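SAM-dependent O-methyltransferase (Thermotoga maritima, PDB 1O54) probably transfers the methyl group of S-adenosyl-L-methionine to N1 of adenosine 58 in tRNA, acting as a homotetramer built from two dimers. Local coordinates at residues L185-P190 and F209-P214; P214-V219 and T261-F266; I232-W237 and I265-V270. All blocks are in the same frame, centred on the assembly; numbering follows the deposited sequence.

Contact 1: residues L185-P190 and F209-P214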
ATOM      1  N   LEU A 185      19.576  18.831  -8.907  1.00 20.66           N
ATOM      2  CA  LEU A 185      20.652  17.964  -8.521  1.00 20.90           C
ATOM      3  C   LEU A 185      20.067  16.708  -7.928  1.00 21.98           C
ATOM      4  O   LEU A 185      19.203  16.758  -7.059  1.00 21.94           O
ATOM      5  CB  LEU A 185      21.565  18.672  -7.519  1.00 21.44           C
ATOM      6  CG  LEU A 185      22.874  17.963  -7.144  1.00 22.42           C
ATOM      7  CD1 LEU A 185      23.917  18.968  -6.768  1.00 24.54           C
ATOM      8  CD2 LEU A 185      22.635  16.939  -6.042  1.00 23.25           C
ATOM      9  N   PHE A 186      20.556  15.574  -8.400  1.00 21.36           N
ATOM     10  CA  PHE A 186      20.180  14.265  -7.837  1.00 21.63           C
ATOM     11  C   PHE A 186      21.415  13.619  -7.219  1.00 21.90           C
ATOM     12  O   PHE A 186      22.481  13.494  -7.862  1.00 22.59           O
ATOM     13  CB  PHE A 186      19.646  13.325  -8.907  1.00 22.79           C
ATOM     14  CG  PHE A 186      19.238  12.002  -8.356  1.00 22.76           C
ATOM     15  CD1 PHE A 186      18.109  11.911  -7.520  1.00 23.27           C
ATOM     16  CD2 PHE A 186      19.974  10.862  -8.606  1.00 22.67           C
ATOM     17  CE1 PHE A 186      17.731  10.676  -6.971  1.00 23.13           C
ATOM     18  CE2 PHE A 186      19.594   9.628  -8.075  1.00 23.75           C
ATOM     19  CZ  PHE A 186      18.484   9.544  -7.237  1.00 21.66           C
ATOM     20  N   LEU A 187      21.241  13.154  -5.984  1.00 22.84           N
ATOM     21  CA  LEU A 187      22.322  12.632  -5.187  1.00 22.26           C
ATOM     22  C   LEU A 187      21.986  11.188  -4.816  1.00 22.98           C
ATOM     23  O   LEU A 187      20.918  10.924  -4.256  1.00 23.13           O
ATOM     24  CB  LEU A 187      22.462  13.439  -3.920  1.00 23.65           C
ATOM     25  CG  LEU A 187      23.559  13.005  -2.937  1.00 22.54           C
ATOM     26  CD1 LEU A 187      24.946  13.156  -3.502  1.00 25.20           C
ATOM     27  CD2 LEU A 187      23.398  13.835  -1.657  1.00 21.91           C
ATOM     28  N   ASP A 188      22.906  10.261  -5.120  1.00 22.29           N
ATOM     29  CA  ASP A 188      22.703   8.885  -4.764  1.00 23.71           C
ATOM     30  C   ASP A 188      24.078   8.334  -4.383  1.00 23.84           C
ATOM     31  O   ASP A 188      24.882   7.968  -5.253  1.00 24.45           O
ATOM     32  CB  ASP A 188      22.127   8.119  -5.917  1.00 23.94           C
ATOM     33  CG  ASP A 188      21.752   6.686  -5.566  1.00 26.34           C
ATOM     34  OD1 ASP A 188      22.014   6.224  -4.452  1.00 27.12           O
ATOM     35  OD2 ASP A 188      21.205   5.949  -6.411  1.00 30.17           O
ATOM     36  N   VAL A 189      24.338   8.324  -3.091  1.00 24.28           N
ATOM     37  CA  VAL A 189      25.639   7.932  -2.510  1.00 25.17           C
ATOM     38  C   VAL A 189      25.316   7.209  -1.212  1.00 26.74           C
ATOM     39  O   VAL A 189      24.191   7.302  -0.723  1.00 25.73           O
ATOM     40  CB  VAL A 189      26.552   9.134  -2.224  1.00 25.77           C
ATOM     41  CG1 VAL A 189      26.919   9.880  -3.510  1.00 27.43           C
ATOM     42  CG2 VAL A 189      25.898  10.088  -1.277  1.00 25.55           C
ATOM     43  N   PRO A 190      26.257   6.454  -0.647  1.00 28.60           N
ATOM     44  CA  PRO A 190      25.941   5.751   0.600  1.00 29.38           C
ATOM     45  C   PRO A 190      25.640   6.690   1.790  1.00 29.27           C
ATOM     46  O   PRO A 190      24.962   6.298   2.748  1.00 31.02           O
ATOM     47  CB  PRO A 190      27.219   4.931   0.865  1.00 29.90           C
ATOM     48  CG  PRO A 190      27.930   4.868  -0.455  1.00 30.79           C
ATOM     49  CD  PRO A 190      27.615   6.163  -1.139  1.00 29.27           C
ATOM     50  N   PHE A 209      16.506  19.810  -5.338  1.00 22.27           N
ATOM     51  CA  PHE A 209      17.371  18.751  -4.856  1.00 21.76           C
ATOM     52  C   PHE A 209      16.547  17.477  -4.630  1.00 21.89           C
ATOM     53  O   PHE A 209      15.442  17.548  -4.085  1.00 20.84           O
ATOM     54  CB  PHE A 209      17.967  19.213  -3.498  1.00 21.73           C
ATOM     55  CG  PHE A 209      18.689  18.125  -2.739  1.00 21.84           C
ATOM     56  CD1 PHE A 209      18.030  17.326  -1.804  1.00 21.62           C
ATOM     57  CD2 PHE A 209      20.002  17.817  -3.036  1.00 24.58           C
ATOM     58  CE1 PHE A 209      18.697  16.298  -1.132  1.00 23.48           C
ATOM     59  CE2 PHE A 209      20.689  16.809  -2.348  1.00 22.46           C
ATOM     60  CZ  PHE A 209      20.018  16.043  -1.402  1.00 22.34           C
ATOM     61  N   ALA A 210      17.088  16.316  -5.008  1.00 21.47           N
ATOM     62  CA  ALA A 210      16.503  15.018  -4.613  1.00 21.63           C
ATOM     63  C   ALA A 210      17.593  14.049  -4.245  1.00 22.24           C
ATOM     64  O   ALA A 210      18.691  14.110  -4.805  1.00 20.79           O
ATOM     65  CB  ALA A 210      15.600  14.440  -5.710  1.00 22.69           C
ATOM     66  N   THR A 211      17.298  13.144  -3.315  1.00 21.73           N
ATOM     67  CA  THR A 211      18.191  12.031  -3.005  1.00 22.64           C
ATOM     68  C   THR A 211      17.318  10.794  -2.673  1.00 23.18           C
ATOM     69  O   THR A 211      16.087  10.900  -2.472  1.00 23.61           O
ATOM     70  CB  THR A 211      19.168  12.415  -1.883  1.00 23.97           C
ATOM     71  OG1 THR A 211      20.202  11.393  -1.728  1.00 25.65           O
ATOM     72  CG2 THR A 211      18.515  12.503  -0.524  1.00 24.30           C
ATOM     73  N   VAL A 212      17.939   9.628  -2.682  1.00 23.12           N
ATOM     74  CA  VAL A 212      17.253   8.392  -2.325  1.00 23.62           C
ATOM     75  C   VAL A 212      18.011   7.739  -1.183  1.00 24.62           C
ATOM     76  O   VAL A 212      19.257   7.814  -1.130  1.00 24.66           O
ATOM     77  CB  VAL A 212      17.167   7.438  -3.500  1.00 24.18           C
ATOM     78  CG1 VAL A 212      16.174   7.966  -4.544  1.00 25.57           C
ATOM     79  CG2 VAL A 212      18.575   7.185  -4.141  1.00 27.72           C
ATOM     80  N   CYS A 213      17.270   7.155  -0.244  1.00 24.56           N
ATOM     81  CA  CYS A 213      17.825   6.485   0.918  1.00 25.25           C
ATOM     82  C   CYS A 213      17.142   5.122   1.045  1.00 24.93           C
ATOM     83  O   CYS A 213      15.933   5.030   0.963  1.00 24.65           O
ATOM     84  CB  CYS A 213      17.555   7.296   2.202  1.00 25.29           C
ATOM     85  SG  CYS A 213      18.439   8.856   2.314  1.00 28.52           S
ATOM     86  N   PRO A 214      17.898   4.053   1.229  1.00 25.04           N
ATOM     87  CA  PRO A 214      17.318   2.746   1.412  1.00 24.63           C
ATOM     88  C   PRO A 214      16.684   2.470   2.766  1.00 24.06           C
ATOM     89  O   PRO A 214      15.834   1.589   2.830  1.00 25.08           O
ATOM     90  CB  PRO A 214      18.508   1.796   1.204  1.00 27.07           C
ATOM     91  CG  PRO A 214      19.669   2.540   1.558  1.00 28.36           C
ATOM     92  CD  PRO A 214      19.366   3.983   1.143  1.00 27.42           C
TER
HETATM   93  O   HOH W   1      21.317   5.078  -1.816  1.00 37.47           O
HETATM   94  O   HOH W   2      21.894   9.096  -1.447  1.00 22.17           O

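Contact 2: residues P214-V219 and T261-F266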
ATOM      1  N   PRO A 214      17.898   4.053   1.229  1.00 25.04           N
ATOM      2  CA  PRO A 214      17.318   2.746   1.412  1.00 24.63           C
ATOM      3  C   PRO A 214      16.684   2.470   2.766  1.00 24.06           C
ATOM      4  O   PRO A 214      15.834   1.589   2.830  1.00 25.08           O
ATOM      5  CB  PRO A 214      18.508   1.796   1.204  1.00 27.07           C
ATOM      6  CG  PRO A 214      19.669   2.540   1.558  1.00 28.36           C
ATOM      7  CD  PRO A 214      19.366   3.983   1.143  1.00 27.42           C
ATOM      8  N   THR A 215      17.130   3.166   3.807  1.00 21.51           N
ATOM      9  CA  THR A 215      16.676   2.891   5.178  1.00 21.88           C
ATOM     10  C   THR A 215      16.069   4.148   5.825  1.00 21.14           C
ATOM     11  O   THR A 215      16.386   5.272   5.498  1.00 20.74           O
ATOM     12  CB  THR A 215      17.781   2.401   6.085  1.00 21.86           C
ATOM     13  OG1 THR A 215      18.746   3.457   6.338  1.00 22.64           O
ATOM     14  CG2 THR A 215      18.559   1.239   5.466  1.00 21.68           C
ATOM     15  N   THR A 216      15.254   3.904   6.835  1.00 21.03           N
ATOM     16  CA  THR A 216      14.672   5.011   7.598  1.00 20.86           C
ATOM     17  C   THR A 216      15.743   5.764   8.394  1.00 20.64           C
ATOM     18  O   THR A 216      15.689   6.997   8.532  1.00 20.90           O
ATOM     19  CB  THR A 216      13.582   4.486   8.558  1.00 20.29           C
ATOM     20  OG1 THR A 216      14.137   3.477   9.409  1.00 21.88           O
ATOM     21  CG2 THR A 216      12.460   3.877   7.798  1.00 22.31           C
ATOM     22  N   ASN A 217      16.754   5.050   8.904  1.00 20.62           N
ATOM     23  CA  ASN A 217      17.877   5.708   9.593  1.00 20.79           C
ATOM     24  C   ASN A 217      18.551   6.749   8.702  1.00 20.77           C
ATOM     25  O   ASN A 217      18.868   7.837   9.111  1.00 21.76           O
ATOM     26  CB  ASN A 217      18.943   4.660  10.044  1.00 20.42           C
ATOM     27  CG  ASN A 217      18.350   3.465  10.786  1.00 20.39           C
ATOM     28  OD1 ASN A 217      18.532   3.315  12.021  1.00 24.95           O
ATOM     29  ND2 ASN A 217      17.663   2.612  10.070  1.00 18.47           N
ATOM     30  N   GLN A 218      18.805   6.374   7.464  1.00 20.68           N
ATOM     31  CA  GLN A 218      19.419   7.277   6.514  1.00 21.54           C
ATOM     32  C   GLN A 218      18.523   8.474   6.208  1.00 21.96           C
ATOM     33  O   GLN A 218      19.029   9.581   6.066  1.00 22.12           O
ATOM     34  CB  GLN A 218      19.734   6.553   5.213  0.50 21.64           C
ATOM     35  CG  GLN A 218      20.942   5.667   5.264  0.50 24.61           C
ATOM     36  CD  GLN A 218      20.967   4.721   4.103  0.50 28.42           C
ATOM     37  OE1 GLN A 218      20.025   3.969   3.928  0.50 31.51           O
ATOM     38  NE2 GLN A 218      22.032   4.762   3.291  0.50 33.11           N
ATOM     39  N   VAL A 219      17.211   8.258   6.087  1.00 21.11           N
ATOM     40  CA  VAL A 219      16.292   9.369   5.924  1.00 20.19           C
ATOM     41  C   VAL A 219      16.404  10.353   7.070  1.00 19.76           C
ATOM     42  O   VAL A 219      16.506  11.555   6.859  1.00 20.27           O
ATOM     43  CB  VAL A 219      14.801   8.912   5.760  1.00 20.04           C
ATOM     44  CG1 VAL A 219      13.876  10.131   5.715  1.00 22.64           C
ATOM     45  CG2 VAL A 219      14.626   8.032   4.515  1.00 20.56           C
ATOM     46  N   THR A 261      11.854  -0.003  -2.769  1.00 37.84           N
ATOM     47  CA  THR A 261      13.066   0.353  -3.493  1.00 36.05           C
ATOM     48  C   THR A 261      13.856   1.392  -2.677  1.00 35.34           C
ATOM     49  O   THR A 261      14.981   1.103  -2.200  1.00 36.79           O
ATOM     50  CB  THR A 261      12.735   0.927  -4.872  1.00 36.57           C
ATOM     51  OG1 THR A 261      11.697   1.915  -4.779  1.00 32.91           O
ATOM     52  CG2 THR A 261      12.179  -0.149  -5.763  1.00 37.57           C
ATOM     53  N   ALA A 262      13.229   2.548  -2.444  1.00 32.01           N
ATOM     54  CA  ALA A 262      13.913   3.675  -1.823  1.00 30.11           C
ATOM     55  C   ALA A 262      12.951   4.732  -1.261  1.00 27.44           C
ATOM     56  O   ALA A 262      11.887   4.969  -1.817  1.00 27.77           O
ATOM     57  CB  ALA A 262      14.851   4.340  -2.859  1.00 31.86           C
ATOM     58  N   TYR A 263      13.362   5.381  -0.172  1.00 23.58           N
ATOM     59  CA  TYR A 263      12.726   6.600   0.321  1.00 22.49           C
ATOM     60  C   TYR A 263      13.298   7.728  -0.522  1.00 22.52           C
ATOM     61  O   TYR A 263      14.497   7.777  -0.729  1.00 23.39           O
ATOM     62  CB  TYR A 263      13.033   6.830   1.788  1.00 21.95           C
ATOM     63  CG  TYR A 263      12.496   5.700   2.652  1.00 20.89           C
ATOM     64  CD1 TYR A 263      13.305   4.672   3.081  1.00 22.44           C
ATOM     65  CD2 TYR A 263      11.138   5.640   2.960  1.00 24.66           C
ATOM     66  CE1 TYR A 263      12.795   3.640   3.857  1.00 23.44           C
ATOM     67  CE2 TYR A 263      10.614   4.589   3.729  1.00 25.53           C
ATOM     68  CZ  TYR A 263      11.451   3.613   4.175  1.00 23.11           C
ATOM     69  OH  TYR A 263      10.991   2.559   4.955  1.00 24.38           O
ATOM     70  N   MET A 264      12.430   8.583  -1.041  1.00 21.15           N
ATOM     71  CA  MET A 264      12.840   9.710  -1.853  1.00 21.92           C
ATOM     72  C   MET A 264      12.684  11.002  -1.072  1.00 23.71           C
ATOM     73  O   MET A 264      11.593  11.270  -0.546  1.00 24.48           O
ATOM     74  CB  MET A 264      11.966   9.779  -3.084  1.00 22.57           C
ATOM     75  CG  MET A 264      12.070   8.533  -3.926  1.00 23.98           C
ATOM     76  SD  MET A 264      10.902   8.431  -5.303  1.00 26.25           S
ATOM     77  CE  MET A 264       9.356   7.950  -4.443  1.00 26.29           C
ATOM     78  N   ILE A 265      13.733  11.811  -1.035  1.00 22.48           N
ATOM     79  CA  ILE A 265      13.714  13.058  -0.288  1.00 22.15           C
ATOM     80  C   ILE A 265      13.949  14.205  -1.228  1.00 22.69           C
ATOM     81  O   ILE A 265      14.875  14.140  -2.029  1.00 23.15           O
ATOM     82  CB  ILE A 265      14.809  13.057   0.797  1.00 22.44           C
ATOM     83  CG1 ILE A 265      14.691  11.826   1.738  1.00 23.65           C
ATOM     84  CG2 ILE A 265      14.752  14.336   1.604  1.00 23.63           C
ATOM     85  CD1 ILE A 265      15.889  11.630   2.630  1.00 26.27           C
ATOM     86  N   PHE A 266      13.120  15.246  -1.120  1.00 22.09           N
ATOM     87  CA  PHE A 266      13.213  16.416  -1.991  1.00 21.05           C
ATOM     88  C   PHE A 266      13.331  17.671  -1.158  1.00 22.35           C
ATOM     89  O   PHE A 266      12.814  17.733  -0.048  1.00 23.47           O
ATOM     90  CB  PHE A 266      11.912  16.490  -2.798  1.00 21.10           C
ATOM     91  CG  PHE A 266      11.653  15.269  -3.652  1.00 20.99           C
ATOM     92  CD1 PHE A 266      10.928  14.211  -3.139  1.00 21.88           C
ATOM     93  CD2 PHE A 266      12.140  15.168  -4.919  1.00 22.03           C
ATOM     94  CE1 PHE A 266      10.697  13.046  -3.910  1.00 23.22           C
ATOM     95  CE2 PHE A 266      11.898  14.023  -5.699  1.00 22.57           C
ATOM     96  CZ  PHE A 266      11.189  12.968  -5.167  1.00 22.53           C
TER

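Contact 3: residues I232-W237 and I265-V270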
ATOM      1  N   ILE A 232      13.872  24.689   1.709  1.00 22.93           N
ATOM      2  CA  ILE A 232      12.457  24.703   2.071  1.00 23.48           C
ATOM      3  C   ILE A 232      11.741  23.629   1.272  1.00 22.77           C
ATOM      4  O   ILE A 232      12.368  22.949   0.416  1.00 22.95           O
ATOM      5  CB  ILE A 232      11.839  26.115   1.848  1.00 23.47           C
ATOM      6  CG1 ILE A 232      11.858  26.462   0.355  1.00 25.72           C
ATOM      7  CG2 ILE A 232      12.590  27.160   2.702  1.00 25.26           C
ATOM      8  CD1 ILE A 232      10.967  27.647   0.027  1.00 27.34           C
ATOM      9  N   ARG A 233      10.416  23.488   1.517  1.00 23.22           N
ATOM     10  CA  ARG A 233       9.586  22.517   0.784  1.00 24.42           C
ATOM     11  C   ARG A 233      10.248  21.131   0.856  1.00 23.75           C
ATOM     12  O   ARG A 233      10.327  20.396  -0.132  1.00 23.51           O
ATOM     13  CB  ARG A 233       9.345  22.968  -0.664  1.00 25.02           C
ATOM     14  CG  ARG A 233       8.605  24.300  -0.789  1.00 29.41           C
ATOM     15  CD  ARG A 233       8.340  24.680  -2.247  1.00 33.82           C
ATOM     16  NE  ARG A 233       7.099  24.103  -2.734  1.00 37.61           N
ATOM     17  CZ  ARG A 233       6.703  24.091  -3.997  1.00 40.76           C
ATOM     18  NH1 ARG A 233       7.440  24.616  -4.952  1.00 44.89           N
ATOM     19  NH2 ARG A 233       5.547  23.559  -4.305  1.00 41.92           N
ATOM     20  N   ILE A 234      10.677  20.748   2.053  1.00 23.15           N
ATOM     21  CA  ILE A 234      11.302  19.417   2.221  1.00 23.28           C
ATOM     22  C   ILE A 234      10.186  18.397   2.307  1.00 23.20           C
ATOM     23  O   ILE A 234       9.243  18.522   3.144  1.00 23.92           O
ATOM     24  CB  ILE A 234      12.197  19.364   3.494  1.00 23.88           C
ATOM     25  CG1 ILE A 234      13.351  20.340   3.361  1.00 25.82           C
ATOM     26  CG2 ILE A 234      12.760  17.950   3.692  1.00 26.32           C
ATOM     27  CD1 ILE A 234      14.040  20.639   4.631  1.00 29.16           C
ATOM     28  N   GLU A 235      10.288  17.377   1.471  1.00 22.66           N
ATOM     29  CA  GLU A 235       9.309  16.288   1.422  1.00 23.75           C
ATOM     30  C   GLU A 235       9.986  14.929   1.325  1.00 22.82           C
ATOM     31  O   GLU A 235      11.078  14.809   0.803  1.00 22.52           O
ATOM     32  CB  GLU A 235       8.412  16.434   0.227  1.00 24.27           C
ATOM     33  CG  GLU A 235       7.624  17.749   0.187  1.00 27.51           C
ATOM     34  CD  GLU A 235       6.500  17.775  -0.838  1.00 33.36           C
ATOM     35  OE1 GLU A 235       6.389  16.871  -1.711  1.00 32.90           O
ATOM     36  OE2 GLU A 235       5.735  18.779  -0.797  1.00 39.02           O
ATOM     37  N   VAL A 236       9.314  13.922   1.871  1.00 22.21           N
ATOM     38  CA  VAL A 236       9.795  12.547   1.823  1.00 21.98           C
ATOM     39  C   VAL A 236       8.646  11.670   1.298  1.00 22.28           C
ATOM     40  O   VAL A 236       7.539  11.709   1.851  1.00 22.59           O
ATOM     41  CB  VAL A 236      10.218  12.063   3.231  1.00 21.32           C
ATOM     42  CG1 VAL A 236      10.612  10.595   3.208  1.00 22.98           C
ATOM     43  CG2 VAL A 236      11.305  12.915   3.828  1.00 22.48           C
ATOM     44  N   TRP A 237       8.926  10.889   0.265  1.00 22.80           N
ATOM     45  CA  TRP A 237       7.930  10.059  -0.419  1.00 22.62           C
ATOM     46  C   TRP A 237       8.410   8.613  -0.533  1.00 22.86           C
ATOM     47  O   TRP A 237       9.609   8.343  -0.704  1.00 23.29           O
ATOM     48  CB  TRP A 237       7.659  10.607  -1.830  1.00 22.36           C
ATOM     49  CG  TRP A 237       6.890  11.853  -1.816  1.00 22.70           C
ATOM     50  CD1 TRP A 237       7.375  13.148  -1.828  1.00 23.96           C
ATOM     51  CD2 TRP A 237       5.463  11.966  -1.792  1.00 24.09           C
ATOM     52  NE1 TRP A 237       6.321  14.044  -1.790  1.00 25.26           N
ATOM     53  CE2 TRP A 237       5.146  13.341  -1.780  1.00 24.12           C
ATOM     54  CE3 TRP A 237       4.415  11.042  -1.778  1.00 23.84           C
ATOM     55  CZ2 TRP A 237       3.819  13.811  -1.763  1.00 25.75           C
ATOM     56  CZ3 TRP A 237       3.102  11.505  -1.781  1.00 25.41           C
ATOM     57  CH2 TRP A 237       2.816  12.866  -1.739  1.00 28.21           C
ATOM     58  N   ILE A 265      13.733  11.811  -1.035  1.00 22.48           N
ATOM     59  CA  ILE A 265      13.714  13.058  -0.288  1.00 22.15           C
ATOM     60  C   ILE A 265      13.949  14.205  -1.228  1.00 22.69           C
ATOM     61  O   ILE A 265      14.875  14.140  -2.029  1.00 23.15           O
ATOM     62  CB  ILE A 265      14.809  13.057   0.797  1.00 22.44           C
ATOM     63  CG1 ILE A 265      14.691  11.826   1.738  1.00 23.65           C
ATOM     64  CG2 ILE A 265      14.752  14.336   1.604  1.00 23.63           C
ATOM     65  CD1 ILE A 265      15.889  11.630   2.630  1.00 26.27           C
ATOM     66  N   PHE A 266      13.120  15.246  -1.120  1.00 22.09           N
ATOM     67  CA  PHE A 266      13.213  16.416  -1.991  1.00 21.05           C
ATOM     68  C   PHE A 266      13.331  17.671  -1.158  1.00 22.35           C
ATOM     69  O   PHE A 266      12.814  17.733  -0.048  1.00 23.47           O
ATOM     70  CB  PHE A 266      11.912  16.490  -2.798  1.00 21.10           C
ATOM     71  CG  PHE A 266      11.653  15.269  -3.652  1.00 20.99           C
ATOM     72  CD1 PHE A 266      10.928  14.211  -3.139  1.00 21.88           C
ATOM     73  CD2 PHE A 266      12.140  15.168  -4.919  1.00 22.03           C
ATOM     74  CE1 PHE A 266      10.697  13.046  -3.910  1.00 23.22           C
ATOM     75  CE2 PHE A 266      11.898  14.023  -5.699  1.00 22.57           C
ATOM     76  CZ  PHE A 266      11.189  12.968  -5.167  1.00 22.53           C
ATOM     77  N   ALA A 267      13.968  18.699  -1.711  1.00 21.57           N
ATOM     78  CA  ALA A 267      14.084  19.996  -1.076  1.00 21.69           C
ATOM     79  C   ALA A 267      14.361  21.049  -2.160  1.00 22.60           C
ATOM     80  O   ALA A 267      14.823  20.724  -3.254  1.00 23.13           O
ATOM     81  CB  ALA A 267      15.175  19.969  -0.064  1.00 21.40           C
ATOM     82  N   THR A 268      14.033  22.297  -1.843  1.00 21.99           N
ATOM     83  CA  THR A 268      14.257  23.435  -2.728  1.00 22.03           C
ATOM     84  C   THR A 268      15.225  24.394  -2.078  1.00 22.93           C
ATOM     85  O   THR A 268      14.990  24.793  -0.943  1.00 21.62           O
ATOM     86  CB  THR A 268      12.905  24.117  -2.972  1.00 23.02           C
ATOM     87  OG1 THR A 268      12.036  23.211  -3.692  1.00 24.52           O
ATOM     88  CG2 THR A 268      13.065  25.355  -3.841  1.00 24.77           C
ATOM     89  N   LYS A 269      16.276  24.763  -2.800  1.00 22.89           N
ATOM     90  CA  LYS A 269      17.263  25.709  -2.316  1.00 23.43           C
ATOM     91  C   LYS A 269      16.731  27.120  -2.288  1.00 23.13           C
ATOM     92  O   LYS A 269      16.167  27.616  -3.272  1.00 21.95           O
ATOM     93  CB  LYS A 269      18.507  25.674  -3.197  1.00 23.48           C
ATOM     94  CG  LYS A 269      19.674  26.577  -2.685  1.00 26.18           C
ATOM     95  CD  LYS A 269      20.329  27.248  -3.741  1.00 29.42           C
ATOM     96  CE  LYS A 269      21.292  28.326  -3.321  1.00 25.77           C
ATOM     97  NZ  LYS A 269      22.660  27.931  -3.692  1.00 25.02           N
ATOM     98  N   VAL A 270      16.972  27.794  -1.174  1.00 24.06           N
ATOM     99  CA  VAL A 270      16.790  29.239  -1.083  1.00 24.95           C
ATOM    100  C   VAL A 270      18.119  29.878  -0.693  1.00 26.38           C
ATOM    101  O   VAL A 270      19.051  29.190  -0.259  1.00 25.12           O
ATOM    102  CB  VAL A 270      15.679  29.600  -0.123  1.00 24.64           C
ATOM    103  CG1 VAL A 270      14.349  29.075  -0.676  1.00 26.07           C
ATOM    104  CG2 VAL A 270      15.957  29.072   1.313  1.00 23.99           C
TER
HETATM  105  O   HOH W   3      11.221  20.830  -2.713  1.00 20.69           O
HETATM  106  O   HOH W   4      10.309  24.406  -5.510  1.00 37.02           O

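Contact 1: residues L185-P190 and F209-P214
F186 and L187 run alongside A210 and T211 as neighbouring parallel strands, their segment axes 4.7 Å apart and turned by 15°. The backbone bonds come first: A210 N donates to L185 O, and A210 O then accepts from L187 N at 3.0 Å. Beyond that pair a side chain takes over. T211 OG1, anti to its own backbone N (chi1 -170°), gives its proton to L187 O at 2.7 Å, approaching from above the carbonyl plane. The same hydroxyl is also hydrogen-bonded to a water 2.9 Å from OG1, and that water takes the N-H of V189, bridging the strands where they begin to part.

The apolar contacts divide between the two faces of the sheet. On one, the F186 ring turns its edge to the partner strand: A210 CB and V212 CG1 both lie in its plane, with V212 CG1 3.9 Å from F186 CZ. V212 CG2 rests on the carboxylate of D188, 3.5 Å from D188 CG. On the other face F209 reaches across to the leucines; L187 CD2 meets the ring at its edge, 4.0 Å from F209 CZ, while L185 CD2 touches CD2 of F209. Helix 196-202 packs over L185, L187 and F209, and it joins the two strands in a beta-alpha-beta crossover.

D188, hydrogen-bonded through its backbone to T119 and G120, is predicted to bind S-adenosyl-L-methionine. A ligand site at the C-terminal ends of parallel strands is characteristic of the Rossmann-like fold of class I methyltransferases.

Contact 2: residues P214-V219 and T261-F266
Helix-on-sheet packing in the Rossmann-like domain brings V219, in the first turn of helix 216-228, onto Y263 and I265 of strand 263-269. The helix start is a capping box between T215 and Q218. T215 OG1 accepts from Q218 N at 3.1 Å; the return bond from T215 N to Q218 OE1 is weak and, with the Q218 side chain in two conformers, doubtful.

V219 spreads its two methyls over two strand residues. CG1, anti to the backbone N (chi1 175°), reaches I265 CD1 at 4.0 Å. CG2 comes down on the base of the tyrosine, crossing that side chain at about a right angle, and the packing is tight: V219 CG2 lies 3.4 Å from Y263 CB.

Farther out, the Y263 ring lies against the turn that leads into the helix. P214 O meets its edge, 3.8 Å from Y263 CE1, and that carbonyl also accepts a hydrogen bond from H260 NE2. T216 sits at a subunit junction, its hydroxyl hydrogen-bonded to L251 O of the second subunit. Its methyl stays with the tyrosine, T216 CG2 lying 3.5 Å from Y263 OH.

Contact 3: residues I232-W237 and I265-V270
W237 and F266 cross at about a right angle on two antiparallel strands of the Rossmann-like sheet, whose pairing is interrupted farther along by a beta bulge. Their rings meet obliquely: the planes of the indole five-membered ring and the phenyl are turned by 68°, and W237 CD1 touches F266 CE1 at 3.9 Å. The indole N-H of W237 donates almost straight (175°) to E235 OE1, which lies in the ring plane 2.8 Å from NE1; the bond restrains the rotation of carboxylate and indole. An alanine at W237 would probably leave the E235 carboxylate without this donor and freer to turn, and open a gap beside F266 and P243 of the third subunit.

On the face toward helix 216-228, V236 and I265 lie side by side, pointing the same way, with V236 CG2 4.1 Å from I265 CG1. I234 CG1 lies on the methyl of A267.

Backbone bonds pair E235 with F266 and I232 with T268, each in both directions, but the register slips by one between the pairs. R233 and I234 together stand opposite A267, R233 with a left-handed backbone (phi 52°) and a guanidinium salt-bridged to E35 and D84 of the third subunit. Before the bulge, I232 crosses V270 at about a right angle, I232 CD1 meeting V270 CG1 at 3.7 Å. At the bulge itself a water donates to R233 O at 2.8 Å and hydrogen-bonds T268 OG1 at 2.7 Å.

Overall arrangement
Following the chain, contact 1 closes first, when strand 207-213 comes back beside strand 182-187 after helix 196-202. Contact 2 follows in series, sharing P214, and stays open for 41 residues. Contact 3 opens inside that loop at I232 but ends slightly later on the same strand, 263-269, so the two overlap at I265 and F266 and are not fully nested. This last strand slots between 207-213 and 234-245, antiparallel to both: T211 O probably accepts from I265 N on one side, and M264 O from W237 N on the other. The result is the 3-2-1-4-5-7-6 strand order of class I methyltransferases, with helix 216-228 packed on one face; contacts 2 and 3 both also touch the third subunit.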